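Local structure of putative glycosyltransferase (GalT1) (Streptococcus parasanguinis, 4PHR) at residues A[40-45]-A[102-107]; A[150-153]-A[157-160]; A[229-234]-A[250-255]. The protein probably transfers a sugar from a UDP-linked donor, this chain being the UDP- and manganese-binding GT-D-fold domain of a longer glycosyltransferase. One frame throughout, in Å; residues are numbered along the deposited sequence.

Contact 1. Residues A[40-45]-A[102-107]; sequences DLMTGH and SEFYLN
Phe104 reaches Met42 because its CG stands anti to the backbone N (chi1 -175°), which carries the ring off helix 102-108 toward the end of helix 36-42. Met42 answers with a chain that is extended at chi2 and bent at chi3 (-71°), and the bend brings its terminal methyl back to the far end of the ring. Met42 CE lies 3.6 Å from Phe104 CZ, and the two side chains cross at about a right angle. The sulfur sits at the ring edge, with Met42 SD 5.2 Å from the centroid of the Phe104 ring and 76° off its normal, so the pair is a Met-aromatic contact of the edge type. Nearer the root of the ring, the methyl Thr43 CG2 meets Phe104 CD1 at 4.1 Å, a looser touch. The hydroxyl of Thr43 turns back to the helix before it, hydrogen-bonding to the carbonyl of Ile39. Leu60 and Gln61 of helix 54-64 also pack on Met42, and Leu64 of that helix on Phe104, which places the pair where three helices meet. The Met-aromatic pair thus packs the end of helix 36-42 on helix 102-108. Directly after Met42 that helix ends in a Schellman motif, with His45 N 2.9 Å from Asp40 O, Gly44 N 3.0 Å from Leu41 O, and Gly44 at positive phi as the C-prime residue.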
loop_
_atom_site.group_PDB
_atom_site.type_symbol
_atom_site.label_atom_id
_atom_site.label_comp_id
_atom_site.label_asym_id
_atom_site.label_seq_id
_atom_site.Cartn_x
_atom_site.Cartn_y
_atom_site.Cartn_z
ATOM N N ASP A 40 -10.975 -8.109 4.981
ATOM C CA ASP A 40 -12.027 -8.837 4.275
ATOM C C ASP A 40 -11.515 -10.214 3.848
ATOM O O ASP A 40 -12.178 -11.232 4.066
ATOM C CB ASP A 40 -12.485 -8.073 3.028
ATOM C CG ASP A 40 -13.292 -6.815 3.351
ATOM O OD1 ASP A 40 -13.318 -5.899 2.505
ATOM O OD2 ASP A 40 -13.916 -6.736 4.432
ATOM N N LEU A 41 -10.334 -10.249 3.232
ATOM C CA LEU A 41 -9.752 -11.511 2.778
ATOM C C LEU A 41 -9.462 -12.468 3.929
ATOM O O LEU A 41 -9.784 -13.665 3.852
ATOM C CB LEU A 41 -8.451 -11.257 2.013
ATOM C CG LEU A 41 -8.534 -10.914 0.536
ATOM C CD1 LEU A 41 -7.219 -10.313 0.094
ATOM C CD2 LEU A 41 -8.834 -12.167 -0.254
ATOM N N MET A 42 -8.827 -11.953 4.981
ATOM C CA MET A 42 -8.477 -12.788 6.136
ATOM C C MET A 42 -9.703 -13.427 6.779
ATOM O O MET A 42 -9.610 -14.496 7.376
ATOM C CB MET A 42 -7.683 -11.998 7.184
ATOM C CG MET A 42 -6.200 -11.843 6.836
ATOM S SD MET A 42 -5.239 -11.036 8.130
ATOM C CE MET A 42 -5.916 -9.423 7.890
ATOM N N THR A 43 -10.853 -12.770 6.665
ATOM C CA THR A 43 -12.077 -13.276 7.273
ATOM C C THR A 43 -12.970 -14.013 6.275
ATOM O O THR A 43 -14.101 -14.365 6.591
ATOM C CB THR A 43 -12.859 -12.163 7.995
ATOM O OG1 THR A 43 -13.255 -11.158 7.055
ATOM C CG2 THR A 43 -12.001 -11.521 9.086
ATOM N N GLY A 44 -12.460 -14.238 5.067
ATOM C CA GLY A 44 -13.097 -15.167 4.148
ATOM C C GLY A 44 -13.777 -14.590 2.920
ATOM O O GLY A 44 -14.575 -15.273 2.284
ATOM N N HIS A 45 -13.466 -13.350 2.563
ATOM C CA HIS A 45 -14.131 -12.752 1.408
ATOM C C HIS A 45 -13.255 -12.408 0.231
ATOM O O HIS A 45 -12.051 -12.205 0.358
ATOM C CB HIS A 45 -14.908 -11.522 1.830
ATOM C CG HIS A 45 -16.060 -11.855 2.707
ATOM N ND1 HIS A 45 -15.909 -12.188 4.033
ATOM C CD2 HIS A 45 -17.376 -11.989 2.429
ATOM C CE1 HIS A 45 -17.092 -12.471 4.548
ATOM N NE2 HIS A 45 -18.000 -12.356 3.596
ATOM N N SER A 102 -14.753 -5.518 14.855
ATOM C CA SER A 102 -14.300 -5.091 16.177
ATOM C C SER A 102 -13.577 -6.217 16.897
ATOM O O SER A 102 -12.563 -5.990 17.553
ATOM C CB SER A 102 -15.469 -4.571 17.025
ATOM O OG SER A 102 -16.427 -5.583 17.264
ATOM N N GLU A 103 -14.094 -7.432 16.766
ATOM C CA GLU A 103 -13.506 -8.572 17.452
ATOM C C GLU A 103 -12.115 -8.849 16.896
ATOM O O GLU A 103 -11.189 -9.181 17.635
ATOM C CB GLU A 103 -14.405 -9.804 17.319
ATOM C CG GLU A 103 -13.871 -11.049 18.014
ATOM C CD GLU A 103 -14.854 -12.206 17.979
ATOM O OE1 GLU A 103 -16.037 -11.975 17.648
ATOM O OE2 GLU A 103 -14.445 -13.348 18.283
ATOM N N PHE A 104 -11.976 -8.696 15.584
ATOM C CA PHE A 104 -10.696 -8.888 14.921
ATOM C C PHE A 104 -9.692 -7.856 15.419
ATOM O O PHE A 104 -8.582 -8.197 15.836
ATOM C CB PHE A 104 -10.867 -8.787 13.405
ATOM C CG PHE A 104 -9.620 -9.092 12.628
ATOM C CD1 PHE A 104 -9.408 -10.356 12.104
ATOM C CD2 PHE A 104 -8.661 -8.116 12.418
ATOM C CE1 PHE A 104 -8.263 -10.643 11.384
ATOM C CE2 PHE A 104 -7.509 -8.397 11.693
ATOM C CZ PHE A 104 -7.315 -9.662 11.177
ATOM N N TYR A 105 -10.092 -6.588 15.395
ATOM C CA TYR A 105 -9.187 -5.526 15.806
ATOM C C TYR A 105 -8.857 -5.574 17.295
ATOM O O TYR A 105 -7.712 -5.367 17.685
ATOM C CB TYR A 105 -9.740 -4.156 15.415
ATOM C CG TYR A 105 -9.533 -3.830 13.952
ATOM C CD1 TYR A 105 -8.254 -3.605 13.452
ATOM C CD2 TYR A 105 -10.609 -3.752 13.073
ATOM C CE1 TYR A 105 -8.050 -3.309 12.120
ATOM C CE2 TYR A 105 -10.415 -3.448 11.726
ATOM C CZ TYR A 105 -9.129 -3.234 11.260
ATOM O OH TYR A 105 -8.915 -2.931 9.933
ATOM N N LEU A 106 -9.853 -5.862 18.127
ATOM C CA LEU A 106 -9.632 -5.880 19.570
ATOM C C LEU A 106 -8.732 -7.029 20.019
ATOM O O LEU A 106 -8.064 -6.937 21.054
ATOM C CB LEU A 106 -10.964 -5.938 20.319
ATOM C CG LEU A 106 -11.778 -4.643 20.326
ATOM C CD1 LEU A 106 -13.194 -4.903 20.817
ATOM C CD2 LEU A 106 -11.089 -3.583 21.180
ATOM N N ASN A 107 -8.709 -8.104 19.237
ATOM C CA ASN A 107 -8.035 -9.325 19.661
ATOM C C ASN A 107 -6.728 -9.634 18.934
ATOM O O ASN A 107 -5.805 -10.198 19.523
ATOM C CB ASN A 107 -8.992 -10.518 19.566
ATOM C CG ASN A 107 -10.130 -10.429 20.568
ATOM O OD1 ASN A 107 -9.913 -10.147 21.749
ATOM N ND2 ASN A 107 -11.354 -10.663 20.101
#

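Contact 2. Residues A[150-153]-A[157-160]; sequences IVEG and RSGV
Two direct hydrogen bonds run from Ser158 to one oxygen of Glu152. Ser158 OG gives its proton to Glu152 OE1 at 2.8 Å, meeting that oxygen nearly head-on along its C-O bond. The backbone adds a second donor, Ser158 N to Glu152 OE1 at 2.9 Å, with an N-H...O angle of 158°; it approaches from the syn side, 17° out of the carboxylate plane. Ser158 OG lies beside its own backbone N (chi1 -62°), which lets hydroxyl and amide converge on one acceptor. Glu152 reaches them with its chain extended beyond CG. Within the loop, a further backbone bond from Val160 N to Arg157 O, 3.0 Å, closes a type II beta turn.

A water supplies the bridging interactions. It accepts from Arg157 N at 3.0 Å and donates to Gly153 O at 2.8 Å, while its bond to Glu152 OE2 is weak. The end of strand 147-153 is therefore linked through the water to the backbone of Arg157.

Ionic pairing lies beyond the two segments: Arg173 on the neighbouring strand 170-176 forms a salt bridge with Glu152 OE2 and also hydrogen-bonds the carbonyl of Ser158.

Two donors on OE1 and an arginine on OE2 would be expected to favour an ionised Glu152, a buried carboxylate that holds the loop against the strand end where Gly153 touches UDP.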
loop_
_atom_site.group_PDB
_atom_site.type_symbol
_atom_site.label_atom_id
_atom_site.label_comp_id
_atom_site.label_asym_id
_atom_site.label_seq_id
_atom_site.Cartn_x
_atom_site.Cartn_y
_atom_site.Cartn_z
ATOM N N ILE A 150 10.448 -1.992 -8.982
ATOM C CA ILE A 150 9.030 -1.806 -8.715
ATOM C C ILE A 150 8.287 -3.045 -9.169
ATOM O O ILE A 150 8.398 -3.451 -10.329
ATOM C CB ILE A 150 8.470 -0.561 -9.445
ATOM C CG1 ILE A 150 9.155 0.717 -8.938
ATOM C CG2 ILE A 150 6.947 -0.500 -9.318
ATOM C CD1 ILE A 150 8.707 1.967 -9.660
ATOM N N VAL A 151 7.560 -3.657 -8.242
ATOM C CA VAL A 151 6.767 -4.844 -8.532
ATOM C C VAL A 151 5.320 -4.390 -8.466
ATOM O O VAL A 151 4.851 -3.983 -7.410
ATOM C CB VAL A 151 7.038 -5.968 -7.501
ATOM C CG1 VAL A 151 6.257 -7.239 -7.859
ATOM C CG2 VAL A 151 8.540 -6.264 -7.417
ATOM N N GLU A 152 4.633 -4.413 -9.605
ATOM C CA GLU A 152 3.299 -3.834 -9.709
ATOM C C GLU A 152 2.528 -4.569 -10.794
ATOM O O GLU A 152 3.096 -5.396 -11.523
ATOM C CB GLU A 152 3.386 -2.346 -10.048
ATOM C CG GLU A 152 4.045 -2.088 -11.399
ATOM C CD GLU A 152 4.080 -0.628 -11.809
ATOM O OE1 GLU A 152 3.660 0.241 -11.005
ATOM O OE2 GLU A 152 4.527 -0.354 -12.949
ATOM N N GLY A 153 1.241 -4.267 -10.906
ATOM C CA GLY A 153 0.407 -4.898 -11.906
ATOM C C GLY A 153 0.477 -4.199 -13.244
ATOM O O GLY A 153 0.986 -3.079 -13.359
ATOM N N ARG A 157 1.150 1.088 -13.486
ATOM C CA ARG A 157 1.938 2.130 -14.150
ATOM C C ARG A 157 2.339 3.261 -13.200
ATOM O O ARG A 157 2.167 4.458 -13.483
ATOM C CB ARG A 157 1.192 2.621 -15.386
ATOM C CG ARG A 157 0.961 1.456 -16.336
ATOM C CD ARG A 157 0.234 1.805 -17.596
ATOM N NE ARG A 157 0.243 0.636 -18.471
ATOM C CZ ARG A 157 0.631 0.654 -19.740
ATOM N NH1 ARG A 157 1.022 1.790 -20.294
ATOM N NH2 ARG A 157 0.614 -0.463 -20.453
ATOM N N SER A 158 2.905 2.864 -12.070
ATOM C CA SER A 158 3.218 3.805 -11.008
ATOM C C SER A 158 4.300 4.770 -11.469
ATOM O O SER A 158 5.377 4.360 -11.916
ATOM C CB SER A 158 3.664 3.063 -9.741
ATOM O OG SER A 158 2.636 2.214 -9.239
ATOM N N GLY A 159 4.006 6.060 -11.364
ATOM C CA GLY A 159 4.945 7.090 -11.760
ATOM C C GLY A 159 4.965 7.368 -13.249
ATOM O O GLY A 159 5.637 8.286 -13.698
ATOM N N VAL A 160 4.210 6.599 -14.025
ATOM C CA VAL A 160 4.241 6.766 -15.472
ATOM C C VAL A 160 3.444 8.005 -15.868
ATOM O O VAL A 160 2.271 8.140 -15.529
ATOM C CB VAL A 160 3.722 5.520 -16.209
ATOM C CG1 VAL A 160 3.697 5.769 -17.713
ATOM C CG2 VAL A 160 4.598 4.320 -15.873
HETATM O O HOH W 1 2.645 -1.286 -14.643
#

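Contact 3. Residues A[229-234]-A[250-255]; sequences IDSEYE and HTAEFN. With UDP (uridine-5'-diphosphate), chain B.
Ser231 and Ala252 face each other across the contact, the hydroxyl of one turned to the backbone amide of the other. Ser231 OG stands beside its own backbone N (chi1 -66°) and accepts from Ala252 N at 2.9 Å, a nearly straight bond with an N-H...O angle of 167°. The methyl of Ala252 comes alongside the same side chain, Ala252 CB lying 3.7 Å from Ser231 CB, so Ser231 both accepts the amide proton and packs on the Ala252 methyl. A water lies 2.7 Å from Ser231 OG and 2.9 Å from His250 O, to which it can donate; Asp230 OD2, which also pairs with Lys249, is a further acceptor near it. Here the first turn of helix 229-238 meets the loop 250-255, which folds into a type II beta turn from Thr251 to Phe254 and, just before it, contributes His250 to the UDP pocket of this GT-D-fold domain.

His250 sets its ring against the nucleotide. Its CG lies anti to the backbone N (chi1 171°), and the imidazole presents one face to the ribose: UDP O2' stands 3.5 Å above the plane, over the ring centre, and UDP O2' to His250 CD2 is likewise 3.5 Å. The rotation of that ring is fixed at both nitrogens, ND1 hydrogen-bonded to Asp257 and NE2 to His228, which itself hydrogen-bonds UDP. Arg121, a UDP-binding residue, forms salt bridges with both Glu232 and Glu253.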
loop_
_atom_site.group_PDB
_atom_site.type_symbol
_atom_site.label_atom_id
_atom_site.label_comp_id
_atom_site.label_asym_id
_atom_site.label_seq_id
_atom_site.Cartn_x
_atom_site.Cartn_y
_atom_site.Cartn_z
ATOM N N ILE A 229 -0.281 4.651 -4.158
ATOM C CA ILE A 229 0.400 5.944 -4.086
ATOM C C ILE A 229 0.292 6.739 -5.398
ATOM O O ILE A 229 0.149 7.961 -5.384
ATOM C CB ILE A 229 1.893 5.807 -3.656
ATOM C CG1 ILE A 229 2.490 7.187 -3.386
ATOM C CG2 ILE A 229 2.703 5.026 -4.688
ATOM C CD1 ILE A 229 1.785 7.920 -2.266
ATOM N N ASP A 230 0.329 6.058 -6.540
ATOM C CA ASP A 230 0.284 6.778 -7.807
ATOM C C ASP A 230 -1.022 7.544 -8.021
ATOM O O ASP A 230 -1.004 8.685 -8.495
ATOM C CB ASP A 230 0.517 5.850 -9.000
ATOM C CG ASP A 230 0.493 6.603 -10.318
ATOM O OD1 ASP A 230 1.558 7.119 -10.734
ATOM O OD2 ASP A 230 -0.597 6.694 -10.929
ATOM N N SER A 231 -2.151 6.910 -7.708
ATOM C CA SER A 231 -3.446 7.572 -7.854
ATOM C C SER A 231 -3.498 8.812 -6.986
ATOM O O SER A 231 -3.957 9.872 -7.426
ATOM C CB SER A 231 -4.594 6.646 -7.439
ATOM O OG SER A 231 -4.707 5.544 -8.315
ATOM N N GLU A 232 -3.049 8.670 -5.740
ATOM C CA GLU A 232 -3.071 9.780 -4.793
ATOM C C GLU A 232 -2.176 10.923 -5.279
ATOM O O GLU A 232 -2.542 12.103 -5.189
ATOM C CB GLU A 232 -2.657 9.293 -3.406
ATOM C CG GLU A 232 -3.718 8.400 -2.753
ATOM C CD GLU A 232 -4.664 9.174 -1.845
ATOM O OE1 GLU A 232 -4.544 10.416 -1.763
ATOM O OE2 GLU A 232 -5.530 8.539 -1.203
ATOM N N TYR A 233 -1.015 10.583 -5.826
ATOM C CA TYR A 233 -0.117 11.607 -6.329
ATOM C C TYR A 233 -0.734 12.326 -7.528
ATOM O O TYR A 233 -0.641 13.543 -7.640
ATOM C CB TYR A 233 1.250 11.015 -6.688
ATOM C CG TYR A 233 2.283 12.067 -7.006
ATOM C CD1 TYR A 233 2.687 12.980 -6.040
ATOM C CD2 TYR A 233 2.843 12.163 -8.276
ATOM C CE1 TYR A 233 3.631 13.961 -6.331
ATOM C CE2 TYR A 233 3.786 13.138 -8.571
ATOM C CZ TYR A 233 4.179 14.024 -7.591
ATOM O OH TYR A 233 5.114 14.999 -7.888
ATOM N N GLU A 234 -1.372 11.581 -8.425
ATOM C CA GLU A 234 -2.024 12.202 -9.580
ATOM C C GLU A 234 -3.142 13.143 -9.132
ATOM O O GLU A 234 -3.278 14.255 -9.640
ATOM C CB GLU A 234 -2.592 11.136 -10.523
ATOM C CG GLU A 234 -1.543 10.304 -11.245
ATOM C CD GLU A 234 -1.160 10.867 -12.587
ATOM O OE1 GLU A 234 -1.747 11.888 -12.996
ATOM O OE2 GLU A 234 -0.270 10.280 -13.232
ATOM N N HIS A 250 -4.776 2.333 -14.161
ATOM C CA HIS A 250 -5.624 2.004 -13.019
ATOM C C HIS A 250 -5.840 3.216 -12.110
ATOM O O HIS A 250 -4.912 3.982 -11.873
ATOM C CB HIS A 250 -4.930 0.894 -12.219
ATOM C CG HIS A 250 -5.572 0.596 -10.901
ATOM N ND1 HIS A 250 -6.724 -0.151 -10.790
ATOM C CD2 HIS A 250 -5.217 0.936 -9.641
ATOM C CE1 HIS A 250 -7.049 -0.260 -9.514
ATOM N NE2 HIS A 250 -6.153 0.393 -8.797
ATOM N N THR A 251 -7.055 3.374 -11.593
ATOM C CA THR A 251 -7.333 4.392 -10.587
ATOM C C THR A 251 -7.851 3.759 -9.301
ATOM O O THR A 251 -8.780 2.959 -9.336
ATOM C CB THR A 251 -8.409 5.396 -11.055
ATOM O OG1 THR A 251 -8.060 5.936 -12.333
ATOM C CG2 THR A 251 -8.511 6.538 -10.064
ATOM N N ALA A 252 -7.267 4.147 -8.166
ATOM C CA ALA A 252 -7.749 3.712 -6.854
ATOM C C ALA A 252 -9.257 3.907 -6.731
ATOM O O ALA A 252 -9.784 4.952 -7.111
ATOM C CB ALA A 252 -7.041 4.486 -5.749
ATOM N N GLU A 253 -9.928 2.891 -6.194
ATOM C CA GLU A 253 -11.369 2.895 -5.892
ATOM C C GLU A 253 -12.278 2.707 -7.101
ATOM O O GLU A 253 -13.501 2.636 -6.971
ATOM C CB GLU A 253 -11.783 4.109 -5.056
ATOM C CG GLU A 253 -11.475 3.956 -3.559
ATOM C CD GLU A 253 -10.029 4.242 -3.211
ATOM O OE1 GLU A 253 -9.598 5.401 -3.372
ATOM O OE2 GLU A 253 -9.320 3.313 -2.773
ATOM N N PHE A 254 -11.675 2.610 -8.276
ATOM C CA PHE A 254 -12.393 2.150 -9.454
ATOM C C PHE A 254 -12.046 0.681 -9.595
ATOM O O PHE A 254 -10.951 0.328 -10.031
ATOM C CB PHE A 254 -11.991 2.963 -10.680
ATOM C CG PHE A 254 -12.508 4.370 -10.651
ATOM C CD1 PHE A 254 -11.906 5.329 -9.854
ATOM C CD2 PHE A 254 -13.607 4.729 -11.405
ATOM C CE1 PHE A 254 -12.386 6.616 -9.817
ATOM C CE2 PHE A 254 -14.092 6.016 -11.377
ATOM C CZ PHE A 254 -13.483 6.963 -10.582
ATOM N N ASN A 255 -12.998 -0.169 -9.215
ATOM C CA ASN A 255 -12.699 -1.539 -8.804
ATOM C C ASN A 255 -12.777 -2.632 -9.863
ATOM O O ASN A 255 -12.829 -3.815 -9.520
ATOM C CB ASN A 255 -13.573 -1.920 -7.603
ATOM C CG ASN A 255 -13.115 -1.257 -6.320
ATOM O OD1 ASN A 255 -11.921 -1.007 -6.131
ATOM N ND2 ASN A 255 -14.059 -0.963 -5.431
HETATM N N1 UDP B . -2.863 -4.747 -7.806
HETATM C C2 UDP B . -2.361 -5.527 -8.819
HETATM N N3 UDP B . -2.647 -6.870 -8.855
HETATM C C4 UDP B . -3.427 -7.446 -7.881
HETATM C C5 UDP B . -3.936 -6.660 -6.847
HETATM C C6 UDP B . -3.753 -5.283 -6.920
HETATM O O2 UDP B . -1.678 -5.027 -9.713
HETATM O O4 UDP B . -3.632 -8.663 -7.942
HETATM C "C1'" UDP B . -2.475 -3.330 -7.746
HETATM C "C2'" UDP B . -3.461 -2.268 -8.152
HETATM O "O2'" UDP B . -3.491 -2.128 -9.558
HETATM C "C3'" UDP B . -2.864 -1.057 -7.469
HETATM C "C4'" UDP B . -2.283 -1.640 -6.192
HETATM O "O4'" UDP B . -2.220 -3.055 -6.383
HETATM O "O3'" UDP B . -1.809 -0.535 -8.246
HETATM C "C5'" UDP B . -3.127 -1.297 -4.971
HETATM O "O5'" UDP B . -2.565 -1.941 -3.835
HETATM P PA UDP B . -3.226 -1.828 -2.372
HETATM O O1A UDP B . -4.542 -2.496 -2.372
HETATM O O2A UDP B . -2.217 -2.362 -1.426
HETATM O O3A UDP B . -3.432 -0.227 -2.235
HETATM P PB UDP B . -3.899 0.732 -1.002
HETATM O O1B UDP B . -5.299 1.138 -1.320
HETATM O O2B UDP B . -2.958 1.873 -1.081
HETATM O O3B UDP B . -3.819 -0.043 0.277
HETATM O O HOH W 2 -3.068 5.635 -10.437
#

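The contacts follow one another along the chain, 1 before 2 before 3, and all belong to the GT-D-fold domain. Contact 1 is the remote one: its centre is about 29 Å from that of contact 2 and about 25 Å from that of contact 3, and it joins helices 36-42 and 102-108. Contacts 2 and 3 have centres about 11 Å apart and touch, Gly159 N lying 2.7 Å from Asp230 OD1 in a probable hydrogen bond. Through it the loop after strand 147-153, of the five-stranded parallel sheet, meets helix 229-238. Contacts 2 and 3 thus form one connected region by the UDP pocket, which Gly153 and His250 line, whereas contact 1 is helix packing away from it, Met42's side chain about 12 Å from the nucleotide.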